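Long-range contacts in plasmin and fibronectin-binding protein A (Streptococcus pneumoniae, PDB 4MR0), which acts as a fibronectin-dependent adhesin and invasin of the bacterial surface that binds human fibronectin, plasmin, plasminogen and serum albumin: residues Asn497-Gly502 with Asn520-Leu525; Pro481-Leu486 with Glu504-Glu509; Asn436-Ala441 with Thr467-Asn472; Ala410-Ala415 with Pro443-Ile448. All coordinates share one frame; numbering follows the deposited sequence.

Contact 1: Asn497-Gly502 with Asn520-Leu525; sequences NSIFGG and NQFYNL
N497 and N520 stand one above the other in an internal asparagine stack, a familiar turn feature of right-handed parallel beta-helices, here at the entry to two adjacent parallel strands. The amides lie side by side, their planes 5° apart. N520 OD1 is gripped twice, by N497 N at 2.9 Å and by N497 ND2 at 3.0 Å, and the two donors reach it from opposite faces of its carbonyl plane. N497 ND2 also serves V466 O, while N520 ND2 goes to V494 O, which ties down the rotation of both groups. Beyond the asparagines, backbone bonds such as Q521 N to N497 O (2.7 Å) join the strands. On the S498 side of the sheet, F500 and Y523, each with CG anti to the carbonyl carbon (chi1 -61° for F500), lie side by side in an offset stack, ring centres 4.5 Å apart and planes at 20°, with Y523 CD2 over one face of F500, displaced toward its rim. On the other side I499 CD1 touches F522 CE1 at 3.8 Å, and F522 stacks on Y529. L525 CD1 lies 3.4 Å from I499 O. At the far end a water accepts from G502 N and donates to N524 O.

Contact 2: Pro481-Leu486 with Glu504-Glu509; sequences PNIELL and EGIVIE
L486 and E509 both carry CG anti to the backbone N (chi1 177° and 180°), and the two side chains leave the sheet side by side, pointing the same way. L486 CD1 lies against the aliphatic part of E509 and touches its carboxylate carbon CD at 3.8 Å. V507, on the same side of the sheet, has CG2 anti to its carbonyl carbon; that methyl presses on P481 CG at 3.4 Å, tighter than an ordinary carbon contact. E504 flanks the proline, with OE1 3.8 Å from P481 CG. The paired strands, 483-486 and 506-509, run parallel within 7° and belong to successive coils of the parallel beta-helix, in the fourth and fifth PbH1 repeats. Their backbones are joined by I483 N to G505 O, V507 N to I483 O, L485 N to V507 O and E509 N to L485 O, the last at 2.9 Å. G505 O takes a second, weak bond from N482 N, which also reaches weakly toward E504 O. The side of the sheet facing the helix interior is aliphatic: I483 CB packs on I506 CG1 at 4.0 Å, and L485 CD1 on I508 CG1 at 3.9 Å. L485 also touches L492 and V494 of the strand that follows in the chain. On the opposite side E484 OE1 is held by a salt bridge to R449, which probably eases its nearness to the like-charged E509, with E484 OE2 5.2 Å from E509 OE1.

Contact 3: Asn436-Ala441 with Thr467-Asn472; sequences NIFNIA and TKNVIN
Strands 437-440 and 470-472 run parallel, their axes 4.7 Å apart at closest and 10° off, and the pairing begins one residue earlier at N436 O, which accepts V470 N; F438 N to V470 O, N472 N to F438 O and I440 N to N472 O follow. At the start of the pair N436 and N469 lie side by side with nearly coplanar amides, one step in the asparagine stack at this turn of the parallel beta-helix. N436 is fixed from the coil before: its OD1 accepts from N392 N and its ND2 donates to I389 O. A second asparagine pair sits on the I437 side of the sheet. There N472 holds CG anti to its carbonyl carbon (chi1 -61°), N439 does likewise, and the amide planes end up 8° apart. N472 ND2 donates to N439 OD1 at 3.0 Å; the acceptor lies close to the amide plane of N472, the donor tilted from N439's carbonyl plane. Toward the helix interior, F438 turns a ring edge to V470 O, in the ring plane, with CD1 3.7 Å away. The same CD1 touches I471 CG1 at 3.8 Å, and F438 also stacks on F394. Because N439 ND2 donates in turn to D395 OD1, the amides pass hydrogen bonds from coil to coil; the carboxylate would be expected to polarise N439 and make its OD1 a better acceptor for N472.

Contact 4: Ala410-Ala415 with Pro443-Ile448; sequences AALVNA and PKTKAI
A410 O accepts K446 N in a nearly straight bond, 2.8 Å long with 176° at the hydrogen. The same oxygen lies 3.4 Å from T445 CA, a CA-H...O contact. The pairing continues in K446 O, which takes the N-H of L412 and also faces A411 CA at 3.2 Å. A410 N reaches back to K444 O over a longer 3.2 Å, from above that carbonyl's plane. These strands are rungs on one face of the parallel beta-helix, and here both segments turn a corner, at L412 and V413 in one coil and at A447 in the next. Through the bend the backbones stay paired: L412 adopts helix-like backbone angles (phi -52°, psi -42°), and V413 N still finds A447 O at 3.0 Å. L412 and T445 cross at about a right angle, with L412 CG, anti to its own carbonyl carbon, set against the methyl T445 CG2 at 3.6 Å. The other branch, T445 OG1, touches A410 CB at 3.6 Å and is hydrogen-bonded to D442 OD2. A447 CB points away from A410-A415, and the methyl meets F438, I440 and I471 instead. V413 and I448 are loosely apposed, CB to CG1 at 4.5 Å, and both join the apolar interior of the helix. On the opposite side of the strands K446, bent at chi3 and chi4, leads off to a salt bridge between its NZ and E484 OE1.

Overall arrangement
From the N terminus, 410-415 opens contact 4, and 436-441 opens contact 3 before 443-448 closes contact 4; 467-472 then closes contact 3, so the two loops cross. The same crossing recurs two coils on: 481-486 and 497-502 open contacts 2 and 1, which close in that order at 504-509 and 520-525. The crossed pairs follow in series. Two faces of the beta-helix are thus tied coil to coil. Contacts 3 and 1 share one, where strands 462-473 and 490-500 are neighbours; contacts 4 and 2 share the other through strands 445-451 and 483-486. Between the faces, I471 packs on I483, and I499 on N482.

Contact 1: Asn497-Gly502 with Asn520-Leu525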
loop_
_atom_site.group_PDB
_atom_site.type_symbol
_atom_site.label_atom_id
_atom_site.label_comp_id
_atom_site.label_asym_id
_atom_site.label_seq_id
_atom_site.Cartn_x
_atom_site.Cartn_y
_atom_site.Cartn_z
ATOM N N ASN A 497 -14.292 2.706 -19.121
ATOM C CA ASN A 497 -14.314 3.323 -17.810
ATOM C C ASN A 497 -15.487 4.307 -17.798
ATOM O O ASN A 497 -15.821 4.892 -18.834
ATOM C CB ASN A 497 -12.997 4.065 -17.551
ATOM C CG ASN A 497 -11.796 3.128 -17.491
ATOM O OD1 ASN A 497 -11.615 2.395 -16.520
ATOM N ND2 ASN A 497 -10.975 3.146 -18.537
ATOM N N SER A 498 -16.119 4.469 -16.637
ATOM C CA SER A 498 -17.236 5.400 -16.489
ATOM C C SER A 498 -16.820 6.529 -15.548
ATOM O O SER A 498 -16.442 6.287 -14.401
ATOM C CB SER A 498 -18.471 4.691 -15.918
ATOM O OG SER A 498 -19.034 3.784 -16.850
ATOM N N ILE A 499 -16.891 7.763 -16.034
ATOM C CA ILE A 499 -16.515 8.918 -15.232
ATOM C C ILE A 499 -17.677 9.892 -15.030
ATOM O O ILE A 499 -18.155 10.507 -15.986
ATOM C CB ILE A 499 -15.339 9.671 -15.882
ATOM C CG1 ILE A 499 -14.175 8.703 -16.111
ATOM C CG2 ILE A 499 -14.904 10.827 -14.991
ATOM C CD1 ILE A 499 -12.970 9.327 -16.777
ATOM N N PHE A 500 -18.123 10.028 -13.782
ATOM C CA PHE A 500 -19.228 10.929 -13.449
ATOM C C PHE A 500 -18.746 12.168 -12.696
ATOM O O PHE A 500 -18.472 12.097 -11.496
ATOM C CB PHE A 500 -20.268 10.231 -12.562
ATOM C CG PHE A 500 -20.921 9.033 -13.189
ATOM C CD1 PHE A 500 -20.241 7.823 -13.291
ATOM C CD2 PHE A 500 -22.239 9.102 -13.641
ATOM C CE1 PHE A 500 -20.866 6.695 -13.839
ATOM C CE2 PHE A 500 -22.871 7.985 -14.189
ATOM C CZ PHE A 500 -22.182 6.778 -14.285
ATOM N N GLY A 501 -18.640 13.298 -13.388
ATOM C CA GLY A 501 -18.226 14.522 -12.725
ATOM C C GLY A 501 -16.775 14.931 -12.861
ATOM O O GLY A 501 -15.915 14.130 -13.226
ATOM N N GLY A 502 -16.507 16.197 -12.562
ATOM C CA GLY A 502 -15.154 16.706 -12.648
ATOM C C GLY A 502 -14.948 17.649 -13.815
ATOM O O GLY A 502 -15.905 18.185 -14.376
ATOM N N ASN A 520 -15.189 4.619 -23.448
ATOM C CA ASN A 520 -15.259 5.057 -22.066
ATOM C C ASN A 520 -16.528 5.912 -22.039
ATOM O O ASN A 520 -16.988 6.362 -23.088
ATOM C CB ASN A 520 -14.031 5.892 -21.719
ATOM C CG ASN A 520 -12.751 5.076 -21.736
ATOM O OD1 ASN A 520 -12.494 4.282 -20.831
ATOM N ND2 ASN A 520 -11.946 5.261 -22.775
ATOM N N GLN A 521 -17.107 6.106 -20.860
ATOM C CA GLN A 521 -18.321 6.908 -20.721
ATOM C C GLN A 521 -18.068 8.122 -19.833
ATOM O O GLN A 521 -17.357 8.032 -18.827
ATOM C CB GLN A 521 -19.453 6.054 -20.143
ATOM C CG GLN A 521 -20.132 5.152 -21.165
ATOM C CD GLN A 521 -21.042 4.119 -20.518
ATOM O OE1 GLN A 521 -21.815 4.434 -19.608
ATOM N NE2 GLN A 521 -20.962 2.879 -20.994
ATOM N N PHE A 522 -18.648 9.259 -20.208
ATOM C CA PHE A 522 -18.463 10.497 -19.454
ATOM C C PHE A 522 -19.796 11.177 -19.171
ATOM O O PHE A 522 -20.650 11.274 -20.050
ATOM C CB PHE A 522 -17.560 11.450 -20.241
ATOM C CG PHE A 522 -16.270 10.826 -20.698
ATOM C CD1 PHE A 522 -15.152 10.819 -19.872
ATOM C CD2 PHE A 522 -16.183 10.230 -21.947
ATOM C CE1 PHE A 522 -13.958 10.226 -20.292
ATOM C CE2 PHE A 522 -14.998 9.636 -22.380
ATOM C CZ PHE A 522 -13.885 9.631 -21.550
ATOM N N TYR A 523 -19.964 11.652 -17.943
ATOM C CA TYR A 523 -21.198 12.316 -17.539
ATOM C C TYR A 523 -20.922 13.548 -16.693
ATOM O O TYR A 523 -20.095 13.520 -15.780
ATOM C CB TYR A 523 -22.070 11.367 -16.720
ATOM C CG TYR A 523 -22.380 10.062 -17.403
ATOM C CD1 TYR A 523 -23.425 9.962 -18.316
ATOM C CD2 TYR A 523 -21.620 8.921 -17.134
ATOM C CE1 TYR A 523 -23.712 8.752 -18.947
ATOM C CE2 TYR A 523 -21.896 7.713 -17.760
ATOM C CZ TYR A 523 -22.941 7.634 -18.662
ATOM O OH TYR A 523 -23.213 6.439 -19.286
ATOM N N ASN A 524 -21.623 14.630 -17.004
ATOM C CA ASN A 524 -21.500 15.868 -16.260
ATOM C C ASN A 524 -20.068 16.360 -16.045
ATOM O O ASN A 524 -19.709 16.769 -14.939
ATOM C CB ASN A 524 -22.202 15.703 -14.910
ATOM C CG ASN A 524 -23.606 15.135 -15.053
ATOM O OD1 ASN A 524 -24.467 15.730 -15.702
ATOM N ND2 ASN A 524 -23.840 13.973 -14.451
ATOM N N LEU A 525 -19.255 16.315 -17.096
ATOM C CA LEU A 525 -17.879 16.796 -17.012
ATOM C C LEU A 525 -17.844 18.220 -17.553
ATOM O O LEU A 525 -18.557 18.541 -18.503
ATOM C CB LEU A 525 -16.931 15.909 -17.828
ATOM C CG LEU A 525 -16.259 14.734 -17.107
ATOM C CD1 LEU A 525 -17.307 13.752 -16.625
ATOM C CD2 LEU A 525 -15.288 14.046 -18.054
HETATM O O HOH W 1 -18.780 18.332 -12.270
#

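Contact 2: Pro481-Leu486 with Glu504-Glu509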
loop_
_atom_site.group_PDB
_atom_site.type_symbol
_atom_site.label_atom_id
_atom_site.label_comp_id
_atom_site.label_asym_id
_atom_site.label_seq_id
_atom_site.Cartn_x
_atom_site.Cartn_y
_atom_site.Cartn_z
ATOM N N PRO A 481 -7.212 16.269 -13.674
ATOM C CA PRO A 481 -7.932 15.192 -14.365
ATOM C C PRO A 481 -8.304 14.021 -13.460
ATOM O O PRO A 481 -7.734 13.847 -12.380
ATOM C CB PRO A 481 -6.954 14.767 -15.460
ATOM C CG PRO A 481 -6.094 15.985 -15.668
ATOM C CD PRO A 481 -5.876 16.455 -14.261
ATOM N N ASN A 482 -9.265 13.219 -13.913
ATOM C CA ASN A 482 -9.703 12.053 -13.157
ATOM C C ASN A 482 -8.727 10.904 -13.400
ATOM O O ASN A 482 -8.392 10.156 -12.481
ATOM C CB ASN A 482 -11.113 11.640 -13.580
ATOM C CG ASN A 482 -12.190 12.533 -12.984
ATOM O OD1 ASN A 482 -12.962 13.171 -13.709
ATOM N ND2 ASN A 482 -12.251 12.581 -11.658
ATOM N N ILE A 483 -8.262 10.780 -14.638
ATOM C CA ILE A 483 -7.326 9.723 -15.005
ATOM C C ILE A 483 -6.163 10.290 -15.812
ATOM O O ILE A 483 -6.359 10.847 -16.898
ATOM C CB ILE A 483 -8.022 8.632 -15.846
ATOM C CG1 ILE A 483 -9.167 8.013 -15.040
ATOM C CG2 ILE A 483 -7.003 7.565 -16.276
ATOM C CD1 ILE A 483 -9.982 6.997 -15.813
ATOM N N GLU A 484 -4.954 10.138 -15.278
ATOM C CA GLU A 484 -3.753 10.625 -15.936
ATOM C C GLU A 484 -2.806 9.493 -16.306
ATOM O O GLU A 484 -2.457 8.655 -15.472
ATOM C CB GLU A 484 -3.007 11.620 -15.040
ATOM C CG GLU A 484 -1.543 11.796 -15.437
ATOM C CD GLU A 484 -0.780 12.733 -14.522
ATOM O OE1 GLU A 484 -0.946 12.633 -13.285
ATOM O OE2 GLU A 484 -0.001 13.560 -15.042
ATOM N N LEU A 485 -2.389 9.488 -17.564
ATOM C CA LEU A 485 -1.462 8.494 -18.080
ATOM C C LEU A 485 -0.333 9.293 -18.703
ATOM O O LEU A 485 -0.501 9.920 -19.755
ATOM C CB LEU A 485 -2.170 7.614 -19.109
ATOM C CG LEU A 485 -3.262 6.826 -18.380
ATOM C CD1 LEU A 485 -4.480 6.650 -19.245
ATOM C CD2 LEU A 485 -2.683 5.492 -17.922
ATOM N N LEU A 486 0.816 9.269 -18.037
ATOM C CA LEU A 486 1.977 10.028 -18.466
ATOM C C LEU A 486 3.183 9.182 -18.856
ATOM O O LEU A 486 3.698 8.397 -18.060
ATOM C CB LEU A 486 2.369 11.005 -17.351
ATOM C CG LEU A 486 3.616 11.873 -17.544
ATOM C CD1 LEU A 486 3.428 12.819 -18.732
ATOM C CD2 LEU A 486 3.867 12.665 -16.267
ATOM N N GLU A 504 -11.631 17.437 -16.448
ATOM C CA GLU A 504 -11.108 16.590 -17.515
ATOM C C GLU A 504 -11.356 15.137 -17.135
ATOM O O GLU A 504 -11.363 14.789 -15.954
ATOM C CB GLU A 504 -9.607 16.823 -17.703
ATOM C CG GLU A 504 -9.255 18.243 -18.108
ATOM C CD GLU A 504 -8.259 18.888 -17.161
ATOM O OE1 GLU A 504 -8.524 18.903 -15.937
ATOM O OE2 GLU A 504 -7.215 19.384 -17.643
ATOM N N GLY A 505 -11.579 14.293 -18.136
ATOM C CA GLY A 505 -11.816 12.893 -17.858
ATOM C C GLY A 505 -10.505 12.136 -17.894
ATOM O O GLY A 505 -9.916 11.834 -16.854
ATOM N N ILE A 506 -10.041 11.842 -19.104
ATOM C CA ILE A 506 -8.796 11.115 -19.300
ATOM C C ILE A 506 -7.751 11.967 -20.010
ATOM O O ILE A 506 -8.046 12.636 -21.003
ATOM C CB ILE A 506 -9.026 9.839 -20.141
ATOM C CG1 ILE A 506 -9.959 8.888 -19.392
ATOM C CG2 ILE A 506 -7.691 9.164 -20.455
ATOM C CD1 ILE A 506 -10.544 7.790 -20.267
ATOM N N VAL A 507 -6.528 11.939 -19.492
ATOM C CA VAL A 507 -5.432 12.669 -20.101
ATOM C C VAL A 507 -4.315 11.685 -20.402
ATOM O O VAL A 507 -3.821 11.004 -19.503
ATOM C CB VAL A 507 -4.865 13.773 -19.171
ATOM C CG1 VAL A 507 -3.640 14.408 -19.822
ATOM C CG2 VAL A 507 -5.926 14.833 -18.896
ATOM N N ILE A 508 -3.945 11.590 -21.674
ATOM C CA ILE A 508 -2.865 10.711 -22.099
ATOM C C ILE A 508 -1.817 11.651 -22.672
ATOM O O ILE A 508 -2.034 12.291 -23.706
ATOM C CB ILE A 508 -3.344 9.705 -23.158
ATOM C CG1 ILE A 508 -4.334 8.734 -22.512
ATOM C CG2 ILE A 508 -2.158 8.942 -23.739
ATOM C CD1 ILE A 508 -4.913 7.716 -23.477
ATOM N N GLU A 509 -0.683 11.734 -21.985
ATOM C CA GLU A 509 0.381 12.644 -22.368
ATOM C C GLU A 509 1.736 12.005 -22.615
ATOM O O GLU A 509 2.248 11.271 -21.775
ATOM C CB GLU A 509 0.520 13.709 -21.278
ATOM C CG GLU A 509 1.600 14.742 -21.523
ATOM C CD GLU A 509 1.681 15.764 -20.397
ATOM O OE1 GLU A 509 0.716 15.859 -19.601
ATOM O OE2 GLU A 509 2.702 16.480 -20.319
#

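Contact 3: Asn436-Ala441 with Thr467-Asn472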
loop_
_atom_site.group_PDB
_atom_site.type_symbol
_atom_site.label_atom_id
_atom_site.label_comp_id
_atom_site.label_asym_id
_atom_site.label_seq_id
_atom_site.Cartn_x
_atom_site.Cartn_y
_atom_site.Cartn_z
ATOM N N ASN A 436 -12.610 -0.888 -10.364
ATOM C CA ASN A 436 -12.538 -0.243 -9.054
ATOM C C ASN A 436 -13.559 0.893 -9.029
ATOM O O ASN A 436 -13.891 1.454 -10.074
ATOM C CB ASN A 436 -11.140 0.340 -8.815
ATOM C CG ASN A 436 -10.058 -0.718 -8.810
ATOM O OD1 ASN A 436 -9.898 -1.450 -7.837
ATOM N ND2 ASN A 436 -9.318 -0.814 -9.907
ATOM N N ILE A 437 -14.054 1.230 -7.844
ATOM C CA ILE A 437 -15.015 2.319 -7.717
ATOM C C ILE A 437 -14.357 3.440 -6.924
ATOM O O ILE A 437 -13.758 3.194 -5.873
ATOM C CB ILE A 437 -16.296 1.894 -6.962
ATOM C CG1 ILE A 437 -16.944 0.692 -7.647
ATOM C CG2 ILE A 437 -17.285 3.064 -6.919
ATOM C CD1 ILE A 437 -16.254 -0.624 -7.358
ATOM N N PHE A 438 -14.453 4.663 -7.435
ATOM C CA PHE A 438 -13.885 5.817 -6.746
ATOM C C PHE A 438 -14.996 6.821 -6.439
ATOM O O PHE A 438 -15.775 7.181 -7.326
ATOM C CB PHE A 438 -12.823 6.520 -7.605
ATOM C CG PHE A 438 -11.686 5.634 -8.046
ATOM C CD1 PHE A 438 -11.861 4.704 -9.068
ATOM C CD2 PHE A 438 -10.432 5.748 -7.455
ATOM C CE1 PHE A 438 -10.802 3.908 -9.506
ATOM C CE2 PHE A 438 -9.364 4.957 -7.884
ATOM C CZ PHE A 438 -9.549 4.035 -8.909
ATOM N N ASN A 439 -15.074 7.254 -5.182
ATOM C CA ASN A 439 -16.059 8.249 -4.761
ATOM C C ASN A 439 -15.229 9.399 -4.219
ATOM O O ASN A 439 -14.733 9.341 -3.097
ATOM C CB ASN A 439 -16.977 7.679 -3.678
ATOM C CG ASN A 439 -17.776 6.491 -4.170
ATOM O OD1 ASN A 439 -18.499 6.588 -5.162
ATOM N ND2 ASN A 439 -17.646 5.359 -3.483
ATOM N N ILE A 440 -15.068 10.432 -5.037
ATOM C CA ILE A 440 -14.245 11.579 -4.676
ATOM C C ILE A 440 -15.015 12.875 -4.451
ATOM O O ILE A 440 -15.841 13.277 -5.274
ATOM C CB ILE A 440 -13.180 11.811 -5.765
ATOM C CG1 ILE A 440 -12.333 10.542 -5.923
ATOM C CG2 ILE A 440 -12.314 13.009 -5.411
ATOM C CD1 ILE A 440 -11.402 10.548 -7.125
ATOM N N ALA A 441 -14.725 13.527 -3.329
ATOM C CA ALA A 441 -15.367 14.786 -2.975
ATOM C C ALA A 441 -14.315 15.883 -2.855
ATOM O O ALA A 441 -14.639 17.067 -2.872
ATOM C CB ALA A 441 -16.126 14.637 -1.661
ATOM N N THR A 467 -9.274 -0.422 -17.073
ATOM C CA THR A 467 -10.571 -0.803 -17.625
ATOM C C THR A 467 -11.721 -0.949 -16.643
ATOM O O THR A 467 -11.533 -1.345 -15.495
ATOM C CB THR A 467 -10.464 -2.149 -18.360
ATOM O OG1 THR A 467 -9.954 -3.135 -17.448
ATOM C CG2 THR A 467 -9.539 -2.043 -19.558
ATOM N N LYS A 468 -12.922 -0.654 -17.137
ATOM C CA LYS A 468 -14.151 -0.788 -16.370
ATOM C C LYS A 468 -14.172 -0.201 -14.968
ATOM O O LYS A 468 -14.871 -0.703 -14.095
ATOM C CB LYS A 468 -14.558 -2.265 -16.319
ATOM C CG LYS A 468 -14.979 -2.811 -17.685
ATOM C CD LYS A 468 -15.520 -4.232 -17.614
ATOM C CE LYS A 468 -16.076 -4.658 -18.980
ATOM N NZ LYS A 468 -16.570 -6.071 -19.006
ATOM N N ASN A 469 -13.411 0.863 -14.751
ATOM C CA ASN A 469 -13.415 1.515 -13.456
ATOM C C ASN A 469 -14.555 2.528 -13.455
ATOM O O ASN A 469 -14.935 3.053 -14.508
ATOM C CB ASN A 469 -12.096 2.243 -13.210
ATOM C CG ASN A 469 -10.918 1.305 -13.171
ATOM O OD1 ASN A 469 -10.236 1.099 -14.174
ATOM N ND2 ASN A 469 -10.677 0.720 -12.012
ATOM N N VAL A 470 -15.093 2.800 -12.273
ATOM C CA VAL A 470 -16.174 3.765 -12.134
ATOM C C VAL A 470 -15.721 4.892 -11.219
ATOM O O VAL A 470 -15.442 4.677 -10.037
ATOM C CB VAL A 470 -17.439 3.118 -11.536
ATOM C CG1 VAL A 470 -18.500 4.186 -11.283
ATOM C CG2 VAL A 470 -17.973 2.054 -12.480
ATOM N N ILE A 471 -15.645 6.094 -11.774
ATOM C CA ILE A 471 -15.224 7.252 -11.015
ATOM C C ILE A 471 -16.387 8.212 -10.777
ATOM O O ILE A 471 -16.962 8.754 -11.720
ATOM C CB ILE A 471 -14.096 8.000 -11.753
ATOM C CG1 ILE A 471 -12.890 7.069 -11.920
ATOM C CG2 ILE A 471 -13.710 9.269 -10.985
ATOM C CD1 ILE A 471 -11.713 7.695 -12.661
ATOM N N ASN A 472 -16.737 8.403 -9.511
ATOM C CA ASN A 472 -17.808 9.320 -9.139
ATOM C C ASN A 472 -17.167 10.538 -8.481
ATOM O O ASN A 472 -16.932 10.555 -7.271
ATOM C CB ASN A 472 -18.776 8.648 -8.161
ATOM C CG ASN A 472 -19.434 7.419 -8.748
ATOM O OD1 ASN A 472 -20.032 7.480 -9.822
ATOM N ND2 ASN A 472 -19.331 6.295 -8.044
#

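Contact 4: Ala410-Ala415 with Pro443-Ile448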
loop_
_atom_site.group_PDB
_atom_site.type_symbol
_atom_site.label_atom_id
_atom_site.label_comp_id
_atom_site.label_asym_id
_atom_site.label_seq_id
_atom_site.Cartn_x
_atom_site.Cartn_y
_atom_site.Cartn_z
ATOM N N ALA A 410 -3.725 14.484 -3.776
ATOM C CA ALA A 410 -3.643 13.035 -3.656
ATOM C C ALA A 410 -3.990 12.347 -4.970
ATOM O O ALA A 410 -4.586 12.947 -5.861
ATOM C CB ALA A 410 -4.587 12.557 -2.561
ATOM N N ALA A 411 -3.589 11.086 -5.084
ATOM C CA ALA A 411 -3.875 10.267 -6.259
ATOM C C ALA A 411 -4.171 8.889 -5.668
ATOM O O ALA A 411 -3.262 8.197 -5.213
ATOM C CB ALA A 411 -2.661 10.218 -7.187
ATOM N N LEU A 412 -5.448 8.509 -5.662
ATOM C CA LEU A 412 -5.878 7.244 -5.071
ATOM C C LEU A 412 -5.115 6.013 -5.559
ATOM O O LEU A 412 -4.786 5.128 -4.771
ATOM C CB LEU A 412 -7.396 7.104 -5.231
ATOM C CG LEU A 412 -8.078 8.307 -4.542
ATOM C CD1 LEU A 412 -9.586 8.148 -4.539
ATOM C CD2 LEU A 412 -7.561 8.440 -3.114
ATOM N N VAL A 413 -4.850 5.943 -6.853
ATOM C CA VAL A 413 -4.039 4.865 -7.398
ATOM C C VAL A 413 -2.926 5.647 -8.076
ATOM O O VAL A 413 -3.188 6.492 -8.932
ATOM C CB VAL A 413 -4.779 4.008 -8.440
ATOM C CG1 VAL A 413 -3.794 3.067 -9.109
ATOM C CG2 VAL A 413 -5.867 3.190 -7.765
ATOM N N ASN A 414 -1.685 5.382 -7.688
ATOM C CA ASN A 414 -0.565 6.120 -8.254
ATOM C C ASN A 414 0.635 5.225 -8.524
ATOM O O ASN A 414 1.448 4.986 -7.632
ATOM C CB ASN A 414 -0.183 7.248 -7.282
ATOM C CG ASN A 414 0.871 8.186 -7.843
ATOM O OD1 ASN A 414 1.369 7.998 -8.950
ATOM N ND2 ASN A 414 1.217 9.216 -7.066
ATOM N N ALA A 415 0.732 4.711 -9.748
ATOM C CA ALA A 415 1.863 3.868 -10.137
ATOM C C ALA A 415 2.840 4.831 -10.785
ATOM O O ALA A 415 2.659 5.216 -11.939
ATOM C CB ALA A 415 1.429 2.812 -11.147
ATOM N N PRO A 443 -11.539 18.206 -4.254
ATOM C CA PRO A 443 -11.126 18.739 -5.557
ATOM C C PRO A 443 -9.647 18.575 -5.892
ATOM O O PRO A 443 -9.247 18.752 -7.044
ATOM C CB PRO A 443 -11.558 20.208 -5.484
ATOM C CG PRO A 443 -11.481 20.520 -4.026
ATOM C CD PRO A 443 -12.064 19.277 -3.389
ATOM N N LYS A 444 -8.838 18.228 -4.896
ATOM C CA LYS A 444 -7.404 18.049 -5.110
ATOM C C LYS A 444 -7.012 16.586 -5.296
ATOM O O LYS A 444 -5.831 16.273 -5.452
ATOM C CB LYS A 444 -6.615 18.624 -3.931
ATOM C CG LYS A 444 -6.578 20.146 -3.859
ATOM C CD LYS A 444 -5.811 20.600 -2.623
ATOM C CE LYS A 444 -5.228 21.996 -2.807
ATOM N NZ LYS A 444 -6.277 23.010 -3.098
ATOM N N THR A 445 -7.996 15.692 -5.281
ATOM C CA THR A 445 -7.715 14.267 -5.428
ATOM C C THR A 445 -7.958 13.706 -6.824
ATOM O O THR A 445 -9.029 13.867 -7.410
ATOM C CB THR A 445 -8.521 13.427 -4.402
ATOM O OG1 THR A 445 -8.014 13.675 -3.085
ATOM C CG2 THR A 445 -8.395 11.937 -4.701
ATOM N N LYS A 446 -6.931 13.042 -7.339
ATOM C CA LYS A 446 -6.951 12.410 -8.648
ATOM C C LYS A 446 -7.297 10.944 -8.386
ATOM O O LYS A 446 -6.803 10.351 -7.425
ATOM C CB LYS A 446 -5.559 12.526 -9.271
ATOM C CG LYS A 446 -5.481 12.238 -10.757
ATOM C CD LYS A 446 -4.025 12.260 -11.213
ATOM C CE LYS A 446 -3.775 13.346 -12.251
ATOM N NZ LYS A 446 -2.821 14.373 -11.756
ATOM N N ALA A 447 -8.146 10.356 -9.222
ATOM C CA ALA A 447 -8.527 8.962 -9.022
ATOM C C ALA A 447 -7.399 8.005 -9.396
ATOM O O ALA A 447 -6.921 7.232 -8.568
ATOM C CB ALA A 447 -9.770 8.633 -9.844
ATOM N N ILE A 448 -6.974 8.079 -10.649
ATOM C CA ILE A 448 -5.942 7.194 -11.168
ATOM C C ILE A 448 -4.800 7.912 -11.852
ATOM O O ILE A 448 -5.012 8.839 -12.639
ATOM C CB ILE A 448 -6.547 6.213 -12.201
ATOM C CG1 ILE A 448 -7.661 5.398 -11.550
ATOM C CG2 ILE A 448 -5.464 5.313 -12.764
ATOM C CD1 ILE A 448 -8.471 4.569 -12.542
#